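Long-range contact in putative branched-chain-amino-acid aminotransferase (Thermotoga maritima MSB8, PDB 3CSW), which probably catalyses the pyridoxal-phosphate-dependent transfer of amino groups between leucine, isoleucine or valine and 2-oxoglutarate: residues L46-Y60 with L74-K86. Sequence-based numbering, arbitrary orientation.
Sequences LRTYSRAPFAAYKHY and LSLSFDEFTKVLK
Y60 lies between L74 and F78, its phenol ring lodged against the N-terminal end of helix 78-89. CD1 of the poorly ordered L74 sits over one face, 4.0 Å from the ring centroid, a less sharply defined cover, and F78 CB rests almost squarely over the opposite face, 12° off the ring normal. At the rim, Y60 OH donates a short hydrogen bond of 2.5 Å to L76 O, which lies near the plane of the phenol ring. The Y60 and F81 side chains run antiparallel, Y60 CD1 lying over the F81 face toward its rim, a reach set by Y60 CG standing anti to the backbone N (chi1 -176°). Y57 completes the aromatic cluster, turning the edge of its ring onto the face of F78 in a T-shaped pair with planes at 78°; T82 CG2 backs the other face. The far face of F81 is covered by L85 CD1, which also reaches A56 CB at 3.9 Å and L46 CD2 at 3.8 Å. Farther along, P53 CG packs on L85 CB and on the aliphatic part of K86, whose NZ bonds to I285 O. A capping box fixes the helix start beside Y60: E80 N donates to S77 OG, and S77 N to E80 OE1. Helix 78-89 packs on the antiparallel sheet holding strands 42-49 and 109-115, the latter supplying F111 against L76 and L85. Losing the ring to an alanine here would probably leave L76 O without this donor and open a gap between L74 and F78. With the L46 side chain about 9 Å from the bound pyridoxal-5'-phosphate, this is structural packing, chiefly aromatic and aliphatic, joining helix 78-89 to strands 42-49 and 52-53 and helix 56-68, while one phenol hydroxyl ties down the residues leading into helix 78-89.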
ATOM      1  N   LEU A  46      28.168  12.585 -14.545  1.00 30.89           N
ATOM      2  CA  LEU A  46      28.517  12.413 -15.947  1.00 30.93           C
ATOM      3  C   LEU A  46      29.852  11.710 -16.027  1.00 31.47           C
ATOM      4  O   LEU A  46      30.584  11.645 -15.042  1.00 31.72           O
ATOM      5  CB  LEU A  46      28.623  13.762 -16.691  1.00 30.58           C
ATOM      6  CG  LEU A  46      27.421  14.724 -16.745  1.00 30.19           C
ATOM      7  CD1 LEU A  46      27.378  15.603 -15.492  1.00 27.83           C
ATOM      8  CD2 LEU A  46      27.476  15.572 -18.004  1.00 27.57           C
ATOM      9  N   ARG A  47      30.145  11.141 -17.193  1.00 33.09           N
ATOM     10  CA  ARG A  47      31.491  10.662 -17.509  1.00 31.16           C
ATOM     11  C   ARG A  47      31.885  11.205 -18.869  1.00 32.02           C
ATOM     12  O   ARG A  47      31.054  11.730 -19.590  1.00 31.26           O
ATOM     13  CB  ARG A  47      31.572   9.140 -17.509  1.00 30.47           C
ATOM     14  CG  ARG A  47      30.832   8.453 -18.648  1.00 34.76           C
ATOM     15  CD  ARG A  47      31.379   7.055 -18.875  1.00 34.33           C
ATOM     16  NE  ARG A  47      32.652   7.147 -19.559  1.00 37.08           N
ATOM     17  CZ  ARG A  47      33.458   6.121 -19.792  1.00 40.22           C
ATOM     18  NH1 ARG A  47      33.153   4.894 -19.372  1.00 38.21           N
ATOM     19  NH2 ARG A  47      34.583   6.332 -20.459  1.00 36.90           N
ATOM     20  N   THR A  48      33.163  11.078 -19.213  1.00 32.95           N
ATOM     21  CA  THR A  48      33.649  11.480 -20.512  1.00 34.21           C
ATOM     22  C   THR A  48      34.013  10.259 -21.353  1.00 35.07           C
ATOM     23  O   THR A  48      34.290   9.189 -20.822  1.00 31.41           O
ATOM     24  CB  THR A  48      34.919  12.342 -20.401  1.00 33.89           C
ATOM     25  OG1 THR A  48      35.928  11.586 -19.722  1.00 34.85           O
ATOM     26  CG2 THR A  48      34.643  13.647 -19.628  1.00 32.51           C
ATOM     27  N   TYR A  49      33.948  10.455 -22.669  1.00 36.09           N
ATOM     28  CA  TYR A  49      34.554   9.566 -23.668  1.00 37.35           C
ATOM     29  C   TYR A  49      35.490  10.476 -24.459  1.00 37.84           C
ATOM     30  O   TYR A  49      35.085  11.553 -24.911  1.00 38.13           O
ATOM     31  CB  TYR A  49      33.525   8.907 -24.574  1.00 34.95           C
ATOM     32  CG  TYR A  49      32.656   7.883 -23.866  1.00 33.61           C
ATOM     33  CD1 TYR A  49      33.140   6.609 -23.544  1.00 34.49           C
ATOM     34  CD2 TYR A  49      31.339   8.178 -23.530  1.00 34.07           C
ATOM     35  CE1 TYR A  49      32.321   5.655 -22.893  1.00 31.45           C
ATOM     36  CE2 TYR A  49      30.518   7.240 -22.879  1.00 32.46           C
ATOM     37  CZ  TYR A  49      31.012   5.995 -22.556  1.00 32.82           C
ATOM     38  OH  TYR A  49      30.174   5.106 -21.921  1.00 32.31           O
ATOM     39  N   SER A  50      36.753  10.073 -24.566  1.00 39.94           N
ATOM     40  CA  SER A  50      37.802  10.905 -25.170  1.00 41.44           C
ATOM     41  C   SER A  50      37.870  12.270 -24.517  1.00 41.65           C
ATOM     42  O   SER A  50      38.150  13.273 -25.185  1.00 42.20           O
ATOM     43  CB  SER A  50      37.600  11.063 -26.680  1.00 42.43           C
ATOM     44  OG  SER A  50      37.672   9.803 -27.324  1.00 49.22           O
ATOM     45  N   ARG A  51      37.598  12.305 -23.212  1.00 39.68           N
ATOM     46  CA  ARG A  51      37.677  13.529 -22.433  1.00 42.30           C
ATOM     47  C   ARG A  51      36.586  14.543 -22.804  1.00 38.78           C
ATOM     48  O   ARG A  51      36.612  15.690 -22.331  1.00 39.07           O
ATOM     49  CB  ARG A  51      39.096  14.124 -22.541  1.00 43.69           C
ATOM     50  CG  ARG A  51      40.188  13.058 -22.239  1.00 49.74           C
ATOM     51  CD  ARG A  51      41.599  13.459 -22.620  1.00 54.20           C
ATOM     52  NE  ARG A  51      41.989  14.735 -22.027  1.00 62.67           N
ATOM     53  CZ  ARG A  51      42.126  15.881 -22.699  1.00 67.53           C
ATOM     54  NH1 ARG A  51      41.903  15.953 -24.012  1.00 70.95           N
ATOM     55  NH2 ARG A  51      42.494  16.977 -22.044  1.00 68.14           N
ATOM     56  N   ALA A  52      35.622  14.107 -23.621  1.00 35.85           N
ATOM     57  CA  ALA A  52      34.433  14.912 -23.956  1.00 35.12           C
ATOM     58  C   ALA A  52      33.257  14.491 -23.064  1.00 33.72           C
ATOM     59  O   ALA A  52      32.954  13.295 -22.973  1.00 33.33           O
ATOM     60  CB  ALA A  52      34.060  14.734 -25.420  1.00 33.70           C
ATOM     61  N   PRO A  53      32.588  15.458 -22.408  1.00 34.06           N
ATOM     62  CA  PRO A  53      31.435  15.106 -21.546  1.00 34.43           C
ATOM     63  C   PRO A  53      30.234  14.493 -22.289  1.00 32.62           C
ATOM     64  O   PRO A  53      29.652  15.101 -23.215  1.00 33.76           O
ATOM     65  CB  PRO A  53      31.065  16.420 -20.848  1.00 33.98           C
ATOM     66  CG  PRO A  53      31.765  17.498 -21.589  1.00 36.62           C
ATOM     67  CD  PRO A  53      32.887  16.900 -22.398  1.00 34.87           C
ATOM     68  N   PHE A  54      29.901  13.281 -21.851  1.00 29.51           N
ATOM     69  CA  PHE A  54      28.865  12.457 -22.428  1.00 29.34           C
ATOM     70  C   PHE A  54      27.451  12.822 -21.960  1.00 31.14           C
ATOM     71  O   PHE A  54      27.192  12.992 -20.765  1.00 30.70           O
ATOM     72  CB  PHE A  54      29.125  10.983 -22.096  1.00 29.19           C
ATOM     73  CG  PHE A  54      28.132  10.040 -22.733  1.00 29.82           C
ATOM     74  CD1 PHE A  54      28.093   9.890 -24.125  1.00 29.33           C
ATOM     75  CD2 PHE A  54      27.239   9.316 -21.958  1.00 30.37           C
ATOM     76  CE1 PHE A  54      27.187   9.027 -24.714  1.00 27.05           C
ATOM     77  CE2 PHE A  54      26.322   8.457 -22.543  1.00 29.99           C
ATOM     78  CZ  PHE A  54      26.286   8.318 -23.912  1.00 32.45           C
ATOM     79  N   ALA A  55      26.543  12.887 -22.932  1.00 30.75           N
ATOM     80  CA  ALA A  55      25.131  13.162 -22.702  1.00 30.21           C
ATOM     81  C   ALA A  55      24.928  14.412 -21.877  1.00 29.63           C
ATOM     82  O   ALA A  55      24.023  14.451 -21.052  1.00 28.65           O
ATOM     83  CB  ALA A  55      24.412  11.947 -22.061  1.00 27.69           C
ATOM     84  N   ALA A  56      25.716  15.455 -22.164  1.00 29.24           N
ATOM     85  CA  ALA A  56      25.696  16.675 -21.371  1.00 29.77           C
ATOM     86  C   ALA A  56      24.318  17.347 -21.357  1.00 31.05           C
ATOM     87  O   ALA A  56      23.814  17.726 -20.294  1.00 32.83           O
ATOM     88  CB  ALA A  56      26.778  17.635 -21.817  1.00 26.48           C
ATOM     89  N   TYR A  57      23.690  17.459 -22.523  1.00 30.92           N
ATOM     90  CA  TYR A  57      22.367  18.065 -22.629  1.00 30.67           C
ATOM     91  C   TYR A  57      21.304  17.244 -21.879  1.00 29.48           C
ATOM     92  O   TYR A  57      20.478  17.801 -21.184  1.00 29.61           O
ATOM     93  CB  TYR A  57      21.955  18.264 -24.107  1.00 32.26           C
ATOM     94  CG  TYR A  57      20.655  19.021 -24.212  1.00 33.33           C
ATOM     95  CD1 TYR A  57      20.584  20.355 -23.820  1.00 36.76           C
ATOM     96  CD2 TYR A  57      19.490  18.397 -24.649  1.00 36.07           C
ATOM     97  CE1 TYR A  57      19.392  21.051 -23.864  1.00 35.90           C
ATOM     98  CE2 TYR A  57      18.292  19.084 -24.695  1.00 37.83           C
ATOM     99  CZ  TYR A  57      18.246  20.412 -24.305  1.00 37.35           C
ATOM    100  OH  TYR A  57      17.056  21.105 -24.351  1.00 39.71           O
ATOM    101  N   LYS A  58      21.346  15.924 -22.021  1.00 29.47           N
ATOM    102  CA  LYS A  58      20.416  15.041 -21.332  1.00 30.50           C
ATOM    103  C   LYS A  58      20.507  15.183 -19.817  1.00 31.08           C
ATOM    104  O   LYS A  58      19.485  15.217 -19.135  1.00 33.06           O
ATOM    105  CB  LYS A  58      20.655  13.584 -21.739  1.00 29.72           C
ATOM    106  CG  LYS A  58      20.250  13.318 -23.179  1.00 32.51           C
ATOM    107  CD  LYS A  58      20.444  11.885 -23.601  1.00 29.61           C
ATOM    108  CE  LYS A  58      19.808  11.653 -24.970  1.00 32.39           C
ATOM    109  NZ  LYS A  58      20.134  10.250 -25.413  1.00 40.14           N
ATOM    110  N   HIS A  59      21.732  15.262 -19.304  1.00 31.47           N
ATOM    111  CA  HIS A  59      21.957  15.461 -17.874  1.00 31.25           C
ATOM    112  C   HIS A  59      21.528  16.845 -17.407  1.00 32.38           C
ATOM    113  O   HIS A  59      20.978  16.980 -16.333  1.00 35.42           O
ATOM    114  CB  HIS A  59      23.419  15.214 -17.529  1.00 31.43           C
ATOM    115  CG  HIS A  59      23.776  13.766 -17.458  1.00 29.85           C
ATOM    116  ND1 HIS A  59      23.414  12.974 -16.392  1.00 33.69           N
ATOM    117  CD2 HIS A  59      24.443  12.960 -18.315  1.00 30.31           C
ATOM    118  CE1 HIS A  59      23.848  11.743 -16.597  1.00 31.41           C
ATOM    119  NE2 HIS A  59      24.492  11.712 -17.745  1.00 26.83           N
ATOM    120  N   TYR A  60      21.783  17.868 -18.211  1.00 33.85           N
ATOM    121  CA  TYR A  60      21.332  19.228 -17.911  1.00 33.56           C
ATOM    122  C   TYR A  60      19.806  19.316 -17.769  1.00 34.36           C
ATOM    123  O   TYR A  60      19.295  19.962 -16.860  1.00 34.22           O
ATOM    124  CB  TYR A  60      21.795  20.197 -19.007  1.00 32.80           C
ATOM    125  CG  TYR A  60      21.445  21.642 -18.723  1.00 34.11           C
ATOM    126  CD1 TYR A  60      22.218  22.413 -17.854  1.00 32.74           C
ATOM    127  CD2 TYR A  60      20.324  22.226 -19.293  1.00 35.15           C
ATOM    128  CE1 TYR A  60      21.883  23.736 -17.570  1.00 31.51           C
ATOM    129  CE2 TYR A  60      19.971  23.549 -19.019  1.00 32.83           C
ATOM    130  CZ  TYR A  60      20.750  24.301 -18.162  1.00 36.67           C
ATOM    131  OH  TYR A  60      20.391  25.624 -17.919  1.00 37.99           O
ATOM    132  N   LEU A  74      17.354  26.930 -12.411  1.00 77.31           N
ATOM    133  CA  LEU A  74      18.744  26.595 -12.623  1.00 73.85           C
ATOM    134  C   LEU A  74      19.481  27.906 -12.901  1.00 71.96           C
ATOM    135  O   LEU A  74      19.018  28.728 -13.693  1.00 71.69           O
ATOM    136  CB  LEU A  74      18.863  25.607 -13.788  1.00 73.05           C
ATOM    137  CG  LEU A  74      19.901  24.504 -13.637  1.00 70.33           C
ATOM    138  CD1 LEU A  74      19.656  23.445 -14.691  1.00 70.49           C
ATOM    139  CD2 LEU A  74      21.318  25.068 -13.717  1.00 68.84           C
ATOM    140  N   SER A  75      20.605  28.116 -12.222  1.00 69.97           N
ATOM    141  CA  SER A  75      21.392  29.347 -12.397  1.00 67.83           C
ATOM    142  C   SER A  75      22.191  29.330 -13.700  1.00 63.67           C
ATOM    143  O   SER A  75      22.220  30.322 -14.423  1.00 64.11           O
ATOM    144  CB  SER A  75      22.347  29.550 -11.210  1.00 68.89           C
ATOM    145  OG  SER A  75      23.275  28.477 -11.088  1.00 69.83           O
ATOM    146  N   LEU A  76      22.834  28.193 -13.978  1.00 58.10           N
ATOM    147  CA  LEU A  76      23.675  28.016 -15.164  1.00 53.27           C
ATOM    148  C   LEU A  76      22.887  27.801 -16.453  1.00 47.23           C
ATOM    149  O   LEU A  76      21.859  27.120 -16.468  1.00 46.29           O
ATOM    150  CB  LEU A  76      24.631  26.818 -14.980  1.00 53.69           C
ATOM    151  CG  LEU A  76      26.033  27.133 -14.450  1.00 56.59           C
ATOM    152  CD1 LEU A  76      26.874  25.877 -14.397  1.00 57.14           C
ATOM    153  CD2 LEU A  76      26.723  28.177 -15.292  1.00 56.13           C
ATOM    154  N   SER A  77      23.392  28.363 -17.542  1.00 42.77           N
ATOM    155  CA  SER A  77      22.843  28.075 -18.861  1.00 39.36           C
ATOM    156  C   SER A  77      23.463  26.755 -19.325  1.00 36.98           C
ATOM    157  O   SER A  77      24.455  26.281 -18.751  1.00 33.86           O
ATOM    158  CB  SER A  77      23.146  29.203 -19.846  1.00 37.95           C
ATOM    159  OG  SER A  77      24.531  29.258 -20.159  1.00 41.04           O
ATOM    160  N   PHE A  78      22.871  26.139 -20.343  1.00 35.82           N
ATOM    161  CA  PHE A  78      23.452  24.927 -20.890  1.00 33.40           C
ATOM    162  C   PHE A  78      24.832  25.232 -21.449  1.00 35.30           C
ATOM    163  O   PHE A  78      25.783  24.457 -21.293  1.00 37.47           O
ATOM    164  CB  PHE A  78      22.588  24.349 -21.993  1.00 32.59           C
ATOM    165  CG  PHE A  78      23.193  23.141 -22.631  1.00 32.58           C
ATOM    166  CD1 PHE A  78      23.607  22.063 -21.843  1.00 29.03           C
ATOM    167  CD2 PHE A  78      23.385  23.082 -23.997  1.00 30.37           C
ATOM    168  CE1 PHE A  78      24.193  20.967 -22.404  1.00 33.61           C
ATOM    169  CE2 PHE A  78      23.959  21.961 -24.582  1.00 31.80           C
ATOM    170  CZ  PHE A  78      24.362  20.910 -23.797  1.00 30.40           C
ATOM    171  N   ASP A  79      24.927  26.379 -22.102  1.00 37.61           N
ATOM    172  CA  ASP A  79      26.159  26.828 -22.729  1.00 37.57           C
ATOM    173  C   ASP A  79      27.279  26.968 -21.694  1.00 38.42           C
ATOM    174  O   ASP A  79      28.410  26.543 -21.943  1.00 39.86           O
ATOM    175  CB  ASP A  79      25.893  28.157 -23.438  1.00 38.65           C
ATOM    176  CG  ASP A  79      27.058  28.618 -24.284  1.00 39.99           C
ATOM    177  OD1 ASP A  79      27.631  27.791 -25.039  1.00 40.41           O
ATOM    178  OD2 ASP A  79      27.383  29.824 -24.200  1.00 45.58           O
ATOM    179  N   GLU A  80      26.961  27.543 -20.535  1.00 37.90           N
ATOM    180  CA  GLU A  80      27.940  27.694 -19.448  1.00 39.44           C
ATOM    181  C   GLU A  80      28.291  26.358 -18.793  1.00 37.06           C
ATOM    182  O   GLU A  80      29.451  26.109 -18.452  1.00 36.00           O
ATOM    183  CB  GLU A  80      27.401  28.657 -18.394  1.00 40.06           C
ATOM    184  CG  GLU A  80      27.304  30.096 -18.895  1.00 43.94           C
ATOM    185  CD  GLU A  80      26.452  31.000 -18.001  1.00 45.59           C
ATOM    186  OE1 GLU A  80      25.651  30.481 -17.182  1.00 48.40           O
ATOM    187  OE2 GLU A  80      26.584  32.245 -18.137  1.00 57.27           O
ATOM    188  N   PHE A  81      27.263  25.530 -18.602  1.00 37.42           N
ATOM    189  CA  PHE A  81      27.383  24.154 -18.086  1.00 35.57           C
ATOM    190  C   PHE A  81      28.417  23.408 -18.934  1.00 34.95           C
ATOM    191  O   PHE A  81      29.391  22.876 -18.393  1.00 35.20           O
ATOM    192  CB  PHE A  81      25.994  23.501 -18.157  1.00 35.11           C
ATOM    193  CG  PHE A  81      25.916  22.065 -17.666  1.00 35.89           C
ATOM    194  CD1 PHE A  81      26.021  21.765 -16.321  1.00 35.13           C
ATOM    195  CD2 PHE A  81      25.625  21.028 -18.556  1.00 32.64           C
ATOM    196  CE1 PHE A  81      25.899  20.455 -15.872  1.00 36.94           C
ATOM    197  CE2 PHE A  81      25.500  19.726 -18.115  1.00 34.64           C
ATOM    198  CZ  PHE A  81      25.631  19.434 -16.776  1.00 34.45           C
ATOM    199  N   THR A  82      28.230  23.419 -20.255  1.00 33.32           N
ATOM    200  CA  THR A  82      29.143  22.718 -21.151  1.00 33.83           C
ATOM    201  C   THR A  82      30.548  23.319 -21.080  1.00 34.45           C
ATOM    202  O   THR A  82      31.547  22.603 -21.185  1.00 34.68           O
ATOM    203  CB  THR A  82      28.660  22.716 -22.627  1.00 33.69           C
ATOM    204  OG1 THR A  82      28.702  24.041 -23.181  1.00 37.71           O
ATOM    205  CG2 THR A  82      27.266  22.191 -22.723  1.00 32.30           C
ATOM    206  N   LYS A  83      30.629  24.633 -20.880  1.00 34.42           N
ATOM    207  CA  LYS A  83      31.926  25.302 -20.818  1.00 35.06           C
ATOM    208  C   LYS A  83      32.745  24.843 -19.618  1.00 34.14           C
ATOM    209  O   LYS A  83      33.929  24.537 -19.766  1.00 33.11           O
ATOM    210  CB  LYS A  83      31.761  26.831 -20.828  1.00 36.90           C
ATOM    211  CG  LYS A  83      31.388  27.387 -22.212  1.00 37.07           C
ATOM    212  CD  LYS A  83      31.268  28.938 -22.235  1.00 37.95           C
ATOM    213  CE  LYS A  83      30.915  29.455 -23.658  1.00 39.96           C
ATOM    214  NZ  LYS A  83      31.261  30.892 -23.900  1.00 42.36           N
ATOM    215  N   VAL A  84      32.118  24.787 -18.436  1.00 33.51           N
ATOM    216  CA  VAL A  84      32.802  24.302 -17.230  1.00 32.68           C
ATOM    217  C   VAL A  84      33.135  22.805 -17.350  1.00 32.50           C
ATOM    218  O   VAL A  84      34.217  22.368 -16.950  1.00 32.67           O
ATOM    219  CB  VAL A  84      31.971  24.546 -15.933  1.00 32.58           C
ATOM    220  CG1 VAL A  84      32.717  24.010 -14.709  1.00 32.12           C
ATOM    221  CG2 VAL A  84      31.655  26.050 -15.751  1.00 31.81           C
ATOM    222  N   LEU A  85      32.206  22.021 -17.890  1.00 33.76           N
ATOM    223  CA  LEU A  85      32.426  20.577 -18.043  1.00 33.95           C
ATOM    224  C   LEU A  85      33.664  20.313 -18.892  1.00 35.29           C
ATOM    225  O   LEU A  85      34.515  19.511 -18.503  1.00 37.28           O
ATOM    226  CB  LEU A  85      31.224  19.878 -18.693  1.00 34.86           C
ATOM    227  CG  LEU A  85      29.909  19.729 -17.931  1.00 32.00           C
ATOM    228  CD1 LEU A  85      28.857  19.043 -18.843  1.00 31.11           C
ATOM    229  CD2 LEU A  85      30.129  18.946 -16.651  1.00 28.95           C
ATOM    230  N   LYS A  86      33.753  20.982 -20.047  1.00 34.85           N
ATOM    231  CA  LYS A  86      34.878  20.796 -20.990  1.00 35.70           C
ATOM    232  C   LYS A  86      36.234  21.315 -20.478  1.00 35.90           C
ATOM    233  O   LYS A  86      37.258  20.639 -20.658  1.00 37.06           O
ATOM    234  CB  LYS A  86      34.551  21.406 -22.363  1.00 35.47           C
ATOM    235  CG  LYS A  86      33.290  20.799 -22.982  1.00 40.34           C
ATOM    236  CD  LYS A  86      33.238  20.885 -24.471  1.00 41.57           C
ATOM    237  CE  LYS A  86      32.982  22.279 -24.968  1.00 42.69           C
ATOM    238  NZ  LYS A  86      32.847  22.206 -26.448  1.00 35.36           N
TER